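Local atomic coordinates of putative oxidoreductase (Bacteroides fragilis NCTC 9343, PDB entry 3EOF), a protein that binds FMN between the two subunits of a dimer and probably works as a flavin-dependent oxidoreductase of the nitroreductase family. Residues 56-61 with 72-77; 168-173 with 199-204; 31-36 with 40-45. One frame throughout, in Å; residues are numbered along the deposited sequence.

Interaction 1 (56-61 with 72-77)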
loop_
_atom_site.group_PDB
_atom_site.type_symbol
_atom_site.label_atom_id
_atom_site.label_comp_id
_atom_site.label_asym_id
_atom_site.label_seq_id
_atom_site.Cartn_x
_atom_site.Cartn_y
_atom_site.Cartn_z
ATOM N N GLU A 56 5.741 11.571 -22.628
ATOM C CA GLU A 56 5.207 10.993 -23.861
ATOM C C GLU A 56 5.564 9.519 -23.991
ATOM O O GLU A 56 4.778 8.732 -24.528
ATOM C CB GLU A 56 5.688 11.775 -25.089
ATOM C CG GLU A 56 4.858 13.009 -25.384
ATOM C CD GLU A 56 5.539 13.964 -26.348
ATOM O OE1 GLU A 56 6.594 13.608 -26.959
ATOM O OE2 GLU A 56 5.003 15.094 -26.478
ATOM N N ILE A 57 6.763 9.165 -23.526
ATOM C CA ILE A 57 7.222 7.775 -23.491
ATOM C C ILE A 57 6.424 6.921 -22.481
ATOM O O ILE A 57 6.035 5.808 -22.800
ATOM C CB ILE A 57 8.738 7.704 -23.224
ATOM C CG1 ILE A 57 9.502 8.248 -24.445
ATOM C CG2 ILE A 57 9.145 6.292 -22.958
ATOM C CD1 ILE A 57 10.967 8.448 -24.158
ATOM N N LEU A 58 6.155 7.462 -21.297
ATOM C CA LEU A 58 5.352 6.775 -20.255
ATOM C C LEU A 58 3.888 6.659 -20.579
ATOM O O LEU A 58 3.208 5.777 -20.088
ATOM C CB LEU A 58 5.422 7.516 -18.906
ATOM C CG LEU A 58 6.653 7.374 -18.028
ATOM C CD1 LEU A 58 6.408 8.124 -16.699
ATOM C CD2 LEU A 58 6.929 5.849 -17.821
ATOM N N SER A 59 3.405 7.599 -21.375
ATOM C CA SER A 59 1.984 7.722 -21.706
ATOM C C SER A 59 1.307 6.455 -22.214
ATOM O O SER A 59 0.241 6.102 -21.734
ATOM C CB SER A 59 1.773 8.893 -22.693
ATOM O OG SER A 59 0.413 9.284 -22.694
ATOM N N PRO A 60 1.895 5.779 -23.211
ATOM C CA PRO A 60 1.311 4.534 -23.719
ATOM C C PRO A 60 1.197 3.428 -22.684
ATOM O O PRO A 60 0.230 2.663 -22.715
ATOM C CB PRO A 60 2.289 4.102 -24.833
ATOM C CG PRO A 60 3.071 5.270 -25.152
ATOM C CD PRO A 60 3.114 6.143 -23.933
ATOM N N ALA A 61 2.197 3.325 -21.804
ATOM C CA ALA A 61 2.205 2.370 -20.696
ATOM C C ALA A 61 0.915 2.550 -19.859
ATOM O O ALA A 61 0.298 1.578 -19.368
ATOM C CB ALA A 61 3.445 2.604 -19.819
ATOM N N PRO A 72 2.544 18.353 -14.268
ATOM C CA PRO A 72 3.913 18.786 -14.271
ATOM C C PRO A 72 4.876 17.701 -13.770
ATOM O O PRO A 72 6.040 17.636 -14.227
ATOM C CB PRO A 72 3.902 19.976 -13.310
ATOM C CG PRO A 72 2.791 19.757 -12.438
ATOM C CD PRO A 72 1.743 19.170 -13.341
ATOM N N VAL A 73 4.380 16.853 -12.866
ATOM C CA VAL A 73 5.159 15.764 -12.263
ATOM C C VAL A 73 4.384 14.447 -12.323
ATOM O O VAL A 73 3.180 14.397 -12.033
ATOM C CB VAL A 73 5.512 16.082 -10.768
ATOM C CG1 VAL A 73 6.286 14.956 -10.177
ATOM C CG2 VAL A 73 6.278 17.425 -10.668
ATOM N N VAL A 74 5.098 13.401 -12.734
ATOM C CA VAL A 74 4.627 12.016 -12.755
ATOM C C VAL A 74 5.626 11.265 -11.894
ATOM O O VAL A 74 6.837 11.323 -12.135
ATOM C CB VAL A 74 4.567 11.420 -14.191
ATOM C CG1 VAL A 74 4.052 9.981 -14.170
ATOM C CG2 VAL A 74 3.683 12.302 -15.043
ATOM N N LEU A 75 5.119 10.620 -10.848
ATOM C CA LEU A 75 5.949 9.872 -9.918
ATOM C C LEU A 75 5.644 8.423 -10.011
ATOM O O LEU A 75 4.500 8.051 -9.827
ATOM C CB LEU A 75 5.671 10.297 -8.494
ATOM C CG LEU A 75 5.942 11.743 -8.115
ATOM C CD1 LEU A 75 5.463 11.917 -6.686
ATOM C CD2 LEU A 75 7.437 12.111 -8.269
ATOM N N THR A 76 6.658 7.620 -10.355
ATOM C CA THR A 76 6.554 6.159 -10.412
ATOM C C THR A 76 7.173 5.617 -9.132
ATOM O O THR A 76 8.398 5.696 -8.950
ATOM C CB THR A 76 7.233 5.580 -11.664
ATOM O OG1 THR A 76 6.646 6.165 -12.838
ATOM C CG2 THR A 76 7.085 4.052 -11.717
ATOM N N PHE A 77 6.308 5.135 -8.224
ATOM C CA PHE A 77 6.727 4.493 -6.974
ATOM C C PHE A 77 7.083 3.015 -7.229
ATOM O O PHE A 77 6.236 2.197 -7.580
ATOM C CB PHE A 77 5.633 4.624 -5.936
ATOM C CG PHE A 77 5.357 6.040 -5.549
ATOM C CD1 PHE A 77 4.415 6.795 -6.240
ATOM C CD2 PHE A 77 6.034 6.621 -4.495
ATOM C CE1 PHE A 77 4.152 8.076 -5.895
ATOM C CE2 PHE A 77 5.784 7.900 -4.145
ATOM C CZ PHE A 77 4.823 8.649 -4.865
#
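Leu-58, at the inner side of helix 52-58, meets Val-74 of strand 73-80 through a single pair of methyl groups: CD1 of the leucine lies 3.9 Å from CG1 of the valine. The contact is apolar and small, burying 82 Å² in all, because the backbones stand well apart, with the CA atoms of Leu-58 and Val-74 separated by 9.2 Å. A leucine suits that gap. Its CG lies beside the backbone N and anti to the carbonyl carbon (chi1 -78°), and the branched end then extends to lay a methyl on the sheet. Val-74 answers with the methyl that stands anti to its own backbone N (chi1 -179°), and the two side chains run past each other in opposite directions instead of meeting head on. Beta-branched valine is at home in an extended strand, where it offers a short, stiff apolar surface.

A looser, mixed contact lies two residues further along the strand. CD1 of Leu-58 also approaches OG1 of Thr-76 at 4.3 Å, a loose approach of methyl to hydroxyl oxygen. The alternation of the strand explains the spacing: Val-74 and Thr-76 both direct CB toward the helix, whereas Leu-75 between them points away, and its side chain packs on Phe-117 of helix 100-123.

Backbone hydrogen bonds fix the strand itself, Val-74 with Thr-49 and Leu-75 with Val-157, so it is an inner strand of the antiparallel sheet. Leu-58 also touches Thr-49, and Thr-76 packs on Ile-141 and Leu-145 of helix 138-145. Helices thus cover both faces of the sheet, the layered alpha/beta core of the FMN-dependent nitroreductase fold, here with the side chain of Val-74 about 11 Å from the bound FMN.

Interaction 2 (168-173 with 199-204); sequences QVDRLP and ESLPEN. With FMN (flavin mononucleotide), chain C.
Asp-170 is the residue of the loop 168-173 that meets Leu-201 and Asn-204, and the loop reaches it by way of the flavin site. Just before it, Val-169 lays CG2 against the ribityl phosphate arm of FMN, 3.5 Å from O5'; a small apolar side chain can fit closely there. Asp-170 then turns to the other side. With CG between the backbone N and the carbonyl carbon (chi1 68°), its carboxylate lies beside the leucine tip, OD1 being 3.5 Å from CD1 of Leu-201. An acid is suited here by its polar partners: OD2 forms a salt bridge with Lys-198, while one water donates both to OD1, at 3.0 Å, and to OE1 of Glu-203, so that it probably eases the proximity of two like charges. ND2 of Asn-204 donates to Lys-198 O, near the end of helix 188-200, and secondarily to another water, whose very short distance to Asp-170 OD1 is doubtful. This loop, strung between the helix pair 188-200 and 202-209 and the cofactor, forms one wall of the nitroreductase FMN pocket at the dimer interface. Arg-171 adds one of the positive charges round the FMN: the guanidinium approaches the phosphate edge-on, NH2 donating to O2P at 2.9 Å and NH1 more weakly to the same oxygen. NH1 also holds Asp-170 O (3.2 Å, 158°), while NE and NH2 bind Phe-33 O and Ala-35 O of the second subunit.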
loop_
_atom_site.group_PDB
_atom_site.type_symbol
_atom_site.label_atom_id
_atom_site.label_comp_id
_atom_site.label_asym_id
_atom_site.label_seq_id
_atom_site.Cartn_x
_atom_site.Cartn_y
_atom_site.Cartn_z
ATOM N N GLN A 168 -17.274 15.201 -5.433
ATOM C CA GLN A 168 -16.648 14.102 -4.726
ATOM C C GLN A 168 -17.406 12.827 -5.063
ATOM O O GLN A 168 -18.621 12.858 -5.248
ATOM C CB GLN A 168 -16.697 14.352 -3.238
ATOM C CG GLN A 168 -15.772 13.484 -2.460
ATOM C CD GLN A 168 -15.678 13.899 -1.017
ATOM O OE1 GLN A 168 -16.677 14.182 -0.383
ATOM N NE2 GLN A 168 -14.468 13.897 -0.482
ATOM N N VAL A 169 -16.698 11.717 -5.213
ATOM C CA VAL A 169 -17.401 10.479 -5.495
ATOM C C VAL A 169 -17.846 9.870 -4.140
ATOM O O VAL A 169 -17.366 10.237 -3.077
ATOM C CB VAL A 169 -16.593 9.484 -6.390
ATOM C CG1 VAL A 169 -15.787 10.234 -7.448
ATOM C CG2 VAL A 169 -15.715 8.682 -5.595
ATOM N N ASP A 170 -18.799 8.968 -4.197
ATOM C CA ASP A 170 -19.343 8.354 -3.025
ATOM C C ASP A 170 -18.436 7.246 -2.485
ATOM O O ASP A 170 -17.501 6.802 -3.139
ATOM C CB ASP A 170 -20.716 7.761 -3.340
ATOM C CG ASP A 170 -20.627 6.559 -4.287
ATOM O OD1 ASP A 170 -20.180 6.735 -5.446
ATOM O OD2 ASP A 170 -20.985 5.452 -3.856
ATOM N N ARG A 171 -18.716 6.873 -1.242
ATOM C CA ARG A 171 -18.138 5.757 -0.568
ATOM C C ARG A 171 -19.285 4.992 0.090
ATOM O O ARG A 171 -20.365 5.550 0.354
ATOM C CB ARG A 171 -17.138 6.220 0.478
ATOM C CG ARG A 171 -15.852 6.769 -0.134
ATOM C CD ARG A 171 -15.064 5.715 -0.821
ATOM N NE ARG A 171 -13.759 6.262 -1.162
ATOM C CZ ARG A 171 -13.466 6.947 -2.253
ATOM N NH1 ARG A 171 -14.354 7.167 -3.211
ATOM N NH2 ARG A 171 -12.242 7.403 -2.390
ATOM N N LEU A 172 -19.054 3.704 0.330
ATOM C CA LEU A 172 -20.028 2.851 0.982
ATOM C C LEU A 172 -20.202 3.256 2.428
ATOM O O LEU A 172 -19.312 3.870 3.014
ATOM C CB LEU A 172 -19.585 1.378 0.946
ATOM C CG LEU A 172 -19.543 0.710 -0.422
ATOM C CD1 LEU A 172 -18.887 -0.661 -0.346
ATOM C CD2 LEU A 172 -20.910 0.648 -1.023
ATOM N N PRO A 173 -21.370 2.928 3.008
ATOM C CA PRO A 173 -21.582 3.127 4.446
ATOM C C PRO A 173 -20.472 2.369 5.185
ATOM O O PRO A 173 -20.134 1.276 4.799
ATOM C CB PRO A 173 -22.956 2.485 4.683
ATOM C CG PRO A 173 -23.619 2.486 3.361
ATOM C CD PRO A 173 -22.560 2.358 2.349
ATOM N N GLU A 199 -26.118 3.262 -6.341
ATOM C CA GLU A 199 -26.913 2.990 -7.553
ATOM C C GLU A 199 -27.905 4.078 -7.948
ATOM O O GLU A 199 -28.308 4.159 -9.093
ATOM C CB GLU A 199 -27.638 1.647 -7.411
ATOM C CG GLU A 199 -26.665 0.535 -7.363
ATOM C CD GLU A 199 -27.298 -0.821 -7.327
ATOM O OE1 GLU A 199 -28.403 -0.964 -6.763
ATOM O OE2 GLU A 199 -26.679 -1.732 -7.904
ATOM N N SER A 200 -28.267 4.907 -6.992
ATOM C CA SER A 200 -29.199 5.985 -7.194
ATOM C C SER A 200 -28.572 7.209 -7.844
ATOM O O SER A 200 -29.290 8.084 -8.351
ATOM C CB SER A 200 -29.705 6.453 -5.839
ATOM O OG SER A 200 -28.714 7.226 -5.205
ATOM N N LEU A 201 -27.242 7.279 -7.801
ATOM C CA LEU A 201 -26.500 8.448 -8.233
ATOM C C LEU A 201 -26.548 8.547 -9.753
ATOM O O LEU A 201 -26.381 7.555 -10.436
ATOM C CB LEU A 201 -25.047 8.384 -7.721
ATOM C CG LEU A 201 -24.815 8.376 -6.191
ATOM C CD1 LEU A 201 -23.329 8.274 -5.890
ATOM C CD2 LEU A 201 -25.440 9.591 -5.460
ATOM N N PRO A 202 -26.790 9.754 -10.287
ATOM C CA PRO A 202 -26.856 9.936 -11.760
ATOM C C PRO A 202 -25.619 9.501 -12.556
ATOM O O PRO A 202 -25.763 8.996 -13.648
ATOM C CB PRO A 202 -27.114 11.456 -11.922
ATOM C CG PRO A 202 -27.714 11.875 -10.618
ATOM C CD PRO A 202 -27.058 11.019 -9.565
ATOM N N GLU A 203 -24.428 9.737 -12.019
ATOM C CA GLU A 203 -23.156 9.322 -12.663
ATOM C C GLU A 203 -23.137 7.827 -12.981
ATOM O O GLU A 203 -22.666 7.404 -14.032
ATOM C CB GLU A 203 -21.941 9.538 -11.726
ATOM C CG GLU A 203 -21.839 10.831 -10.991
ATOM C CD GLU A 203 -22.611 10.853 -9.684
ATOM O OE1 GLU A 203 -22.058 10.517 -8.604
ATOM O OE2 GLU A 203 -23.761 11.285 -9.752
ATOM N N ASN A 204 -23.605 7.042 -12.006
ATOM C CA ASN A 204 -23.602 5.591 -12.078
ATOM C C ASN A 204 -24.662 5.105 -13.030
ATOM O O ASN A 204 -24.421 4.192 -13.790
ATOM C CB ASN A 204 -23.712 4.959 -10.676
ATOM C CG ASN A 204 -22.435 5.094 -9.888
ATOM O OD1 ASN A 204 -21.354 4.935 -10.440
ATOM N ND2 ASN A 204 -22.541 5.353 -8.600
HETATM N N1 FMN C . -8.019 7.039 -11.850
HETATM C C2 FMN C . -7.914 7.133 -13.243
HETATM O O2 FMN C . -8.470 8.053 -13.864
HETATM N N3 FMN C . -7.208 6.175 -13.974
HETATM C C4 FMN C . -6.569 5.078 -13.362
HETATM O O4 FMN C . -5.610 4.483 -13.985
HETATM C C4A FMN C . -6.707 4.992 -11.942
HETATM N N5 FMN C . -6.113 3.936 -11.264
HETATM C C5A FMN C . -6.173 3.831 -9.882
HETATM C C6 FMN C . -5.523 2.740 -9.288
HETATM C C7 FMN C . -5.551 2.560 -7.917
HETATM C C7M FMN C . -4.855 1.354 -7.353
HETATM C C8 FMN C . -6.244 3.469 -7.122
HETATM C C8M FMN C . -6.063 3.394 -5.643
HETATM C C9 FMN C . -6.902 4.572 -7.713
HETATM C C9A FMN C . -6.884 4.780 -9.115
HETATM N N10 FMN C . -7.521 5.855 -9.786
HETATM C C10 FMN C . -7.428 5.959 -11.186
HETATM C "C1'" FMN C . -8.384 6.879 -9.053
HETATM C "C2'" FMN C . -9.712 6.233 -8.686
HETATM O "O2'" FMN C . -10.472 6.054 -9.889
HETATM C "C3'" FMN C . -10.434 7.013 -7.606
HETATM O "O3'" FMN C . -9.738 6.992 -6.345
HETATM C "C4'" FMN C . -11.865 6.506 -7.374
HETATM O "O4'" FMN C . -12.688 6.799 -8.485
HETATM C "C5'" FMN C . -12.480 7.240 -6.217
HETATM O "O5'" FMN C . -12.315 8.621 -6.548
HETATM P P FMN C . -11.702 9.689 -5.479
HETATM O O1P FMN C . -10.230 9.355 -5.158
HETATM O O2P FMN C . -12.514 9.595 -4.213
HETATM O O3P FMN C . -11.962 11.058 -6.125
HETATM O O HOH W 1 -19.954 5.303 -7.376
HETATM O O HOH W 2 -19.952 8.889 -7.462
#

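Interaction 3 (31-36 with 40-45). With FMN (flavin mononucleotide), chain D.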
loop_
_atom_site.group_PDB
_atom_site.type_symbol
_atom_site.label_atom_id
_atom_site.label_comp_id
_atom_site.label_asym_id
_atom_site.label_seq_id
_atom_site.Cartn_x
_atom_site.Cartn_y
_atom_site.Cartn_z
ATOM N N THR A 31 9.394 13.832 3.383
ATOM C CA THR A 31 8.439 13.603 4.471
ATOM C C THR A 31 7.681 12.301 4.218
ATOM O O THR A 31 7.501 11.503 5.112
ATOM C CB THR A 31 7.469 14.799 4.689
ATOM O OG1 THR A 31 8.196 16.036 4.824
ATOM C CG2 THR A 31 6.662 14.592 5.947
ATOM N N SER A 32 7.270 12.035 2.996
ATOM C CA SER A 32 6.571 10.782 2.759
ATOM C C SER A 32 7.421 9.590 3.189
ATOM O O SER A 32 6.897 8.600 3.687
ATOM C CB SER A 32 6.131 10.659 1.307
ATOM O OG SER A 32 7.217 10.342 0.468
ATOM N N PHE A 33 8.743 9.713 3.052
ATOM C CA PHE A 33 9.646 8.609 3.355
ATOM C C PHE A 33 9.710 8.316 4.848
ATOM O O PHE A 33 10.266 7.307 5.238
ATOM C CB PHE A 33 11.060 8.802 2.787
ATOM C CG PHE A 33 11.128 9.064 1.303
ATOM C CD1 PHE A 33 10.147 8.627 0.440
ATOM C CD2 PHE A 33 12.230 9.735 0.767
ATOM C CE1 PHE A 33 10.249 8.856 -0.931
ATOM C CE2 PHE A 33 12.313 9.981 -0.563
ATOM C CZ PHE A 33 11.312 9.546 -1.424
ATOM N N ARG A 34 9.115 9.175 5.668
ATOM C CA ARG A 34 8.931 8.898 7.090
ATOM C C ARG A 34 7.823 7.860 7.365
ATOM O O ARG A 34 7.617 7.497 8.503
ATOM C CB ARG A 34 8.658 10.205 7.875
ATOM C CG ARG A 34 9.903 11.038 8.061
ATOM C CD ARG A 34 10.737 10.284 9.018
ATOM N NE ARG A 34 12.077 10.790 9.201
ATOM C CZ ARG A 34 12.951 10.178 9.992
ATOM N NH1 ARG A 34 12.588 9.068 10.663
ATOM N NH2 ARG A 34 14.177 10.664 10.109
ATOM N N ALA A 35 7.120 7.404 6.326
ATOM C CA ALA A 35 6.117 6.340 6.424
ATOM C C ALA A 35 6.818 5.129 7.015
ATOM O O ALA A 35 8.058 4.968 6.892
ATOM C CB ALA A 35 5.545 5.983 5.013
ATOM N N SER A 36 6.042 4.276 7.670
ATOM C CA SER A 36 6.579 3.062 8.264
ATOM C C SER A 36 7.187 2.282 7.176
ATOM O O SER A 36 6.686 2.305 6.029
ATOM C CB SER A 36 5.483 2.253 8.918
ATOM O OG SER A 36 4.951 2.989 9.971
ATOM N N GLY A 40 12.990 -0.702 8.835
ATOM C CA GLY A 40 13.588 0.602 8.603
ATOM C C GLY A 40 14.410 0.581 7.331
ATOM O O GLY A 40 15.272 1.440 7.118
HETATM N N MSE A 41 14.086 -0.350 6.443
HETATM C CA MSE A 41 14.885 -0.612 5.262
HETATM C C MSE A 41 14.620 0.268 4.072
HETATM O O MSE A 41 15.492 0.408 3.245
HETATM C CB MSE A 41 14.684 -2.052 4.833
HETATM C CG MSE A 41 15.136 -3.041 5.874
HETATM SE SE MSE A 41 14.460 -4.788 5.520
HETATM C CE MSE A 41 15.784 -5.462 4.300
ATOM N N GLN A 42 13.422 0.839 3.991
ATOM C CA GLN A 42 13.001 1.696 2.880
ATOM C C GLN A 42 13.120 0.959 1.578
ATOM O O GLN A 42 13.978 1.258 0.770
ATOM C CB GLN A 42 13.794 3.001 2.807
ATOM C CG GLN A 42 13.663 3.797 4.050
ATOM C CD GLN A 42 14.273 5.146 3.923
ATOM O OE1 GLN A 42 15.393 5.359 4.404
ATOM N NE2 GLN A 42 13.551 6.088 3.300
ATOM N N LEU A 43 12.194 0.050 1.345
ATOM C CA LEU A 43 12.253 -0.814 0.160
ATOM C C LEU A 43 11.569 -0.281 -1.104
ATOM O O LEU A 43 10.761 -0.987 -1.775
ATOM C CB LEU A 43 11.662 -2.169 0.556
ATOM C CG LEU A 43 12.292 -2.866 1.756
ATOM C CD1 LEU A 43 11.394 -4.033 2.239
ATOM C CD2 LEU A 43 13.683 -3.305 1.437
ATOM N N TYR A 44 11.956 0.937 -1.466
ATOM C CA TYR A 44 11.349 1.644 -2.565
ATOM C C TYR A 44 12.288 2.660 -3.155
ATOM O O TYR A 44 13.274 3.079 -2.535
ATOM C CB TYR A 44 10.094 2.404 -2.067
ATOM C CG TYR A 44 10.300 3.175 -0.769
ATOM C CD1 TYR A 44 10.860 4.437 -0.773
ATOM C CD2 TYR A 44 9.979 2.626 0.465
ATOM C CE1 TYR A 44 11.071 5.139 0.405
ATOM C CE2 TYR A 44 10.213 3.331 1.662
ATOM C CZ TYR A 44 10.737 4.593 1.601
ATOM O OH TYR A 44 10.947 5.336 2.740
ATOM N N SER A 45 11.966 3.038 -4.381
ATOM C CA SER A 45 12.601 4.124 -5.075
ATOM C C SER A 45 11.448 4.826 -5.745
ATOM O O SER A 45 10.420 4.229 -5.999
ATOM C CB SER A 45 13.593 3.637 -6.122
ATOM O OG SER A 45 14.776 3.212 -5.483
HETATM N N1 FMN D . 7.342 -3.086 13.615
HETATM C C2 FMN D . 7.364 -4.100 14.576
HETATM O O2 FMN D . 7.733 -3.899 15.747
HETATM N N3 FMN D . 7.016 -5.395 14.223
HETATM C C4 FMN D . 6.599 -5.724 12.932
HETATM O O4 FMN D . 5.892 -6.749 12.844
HETATM C C4A FMN D . 6.569 -4.704 11.943
HETATM N N5 FMN D . 6.169 -4.970 10.621
HETATM C C5A FMN D . 6.104 -3.948 9.659
HETATM C C6 FMN D . 5.697 -4.238 8.348
HETATM C C7 FMN D . 5.604 -3.250 7.362
HETATM C C7M FMN D . 4.505 -3.407 6.330
HETATM C C8 FMN D . 5.977 -1.945 7.714
HETATM C C8M FMN D . 5.545 -0.831 6.826
HETATM C C9 FMN D . 6.401 -1.639 9.006
HETATM C C9A FMN D . 6.472 -2.627 10.014
HETATM N N10 FMN D . 6.876 -2.355 11.345
HETATM C C10 FMN D . 6.942 -3.377 12.299
HETATM C "C1'" FMN D . 7.361 -1.001 11.760
HETATM C "C2'" FMN D . 8.771 -0.802 11.216
HETATM O "O2'" FMN D . 9.672 -1.713 11.824
HETATM C "C3'" FMN D . 9.155 0.670 11.424
HETATM O "O3'" FMN D . 8.347 1.473 10.583
HETATM C "C4'" FMN D . 10.633 0.961 11.171
HETATM O "O4'" FMN D . 11.404 0.558 12.292
HETATM C "C5'" FMN D . 10.883 2.442 10.982
HETATM O "O5'" FMN D . 10.451 3.055 12.171
HETATM P P FMN D . 9.475 4.357 12.234
HETATM O O1P FMN D . 10.085 5.468 11.419
HETATM O O2P FMN D . 9.416 4.812 13.678
HETATM O O3P FMN D . 8.108 3.942 11.702
HETATM O O HOH W 3 9.157 4.724 4.455
#
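Phe-33 and Tyr-44 form the tight half of this contact, their rings meeting obliquely with planes at 39° and CD1 of Phe-33 3.6 Å from CE1 of Tyr-44. The less common first torsion of Tyr-44 (chi1 46°) turns its ring toward Phe-33, bringing OH within 3.5 Å of CB of Phe-33. Gln-42 closes this cluster. Its extended chain brings NE2 to 3.7 Å from CB of Phe-33, and the same nitrogen donates to OH of Tyr-44 in a nearly straight bond (2.8 Å, 164°) lying in the amide plane. A glutamine fits because its NE2 grips the phenol while OE1 accepts from Leu-172 N of the second subunit.

The opposite character belongs to the polar side, where a water joins the phenol to main-chain carbonyls. It lies 2.6 Å from Tyr-44 OH and donates to Phe-33 O at 2.9 Å and to Ala-35 O at 2.7 Å, although it probably lacks the protons to serve every acceptor at once. Arg-171 of the second subunit also reaches those two carbonyls. Beyond them, Ser-36 sets its CA 3.3 Å from O3' of FMN.

The type I turn from Ser-32 to Ala-35 leads out of helix 22-32, and the inverse gamma turn centred on Leu-43 leads into strand 44-49, outermost of the sheet within this chain, whose Tyr-44 also rests on Thr-110 and Val-113 of helix 100-123.

Interactions 1 and 3 are buried and serve the same sheet, one at strand 73-80 and the other at its neighbour 44-49, the strand that leads straight into helix 52-58. Interaction 2 is only partly buried, its centre about 21 Å from the centre of the chain. Chemistry follows place: interaction 1 rests almost wholly on methyl packing, interaction 3 sets oblique rings beside an amide and a water, and interaction 2 lays a carboxylate against a leucine methyl, with a water bridging to a second acid. Within one chain the centres of interactions 2 and 3 are about 34 Å apart, yet the dimer unites them, since Arg-171 of one subunit binds segment 31-36 of the other beside FMN.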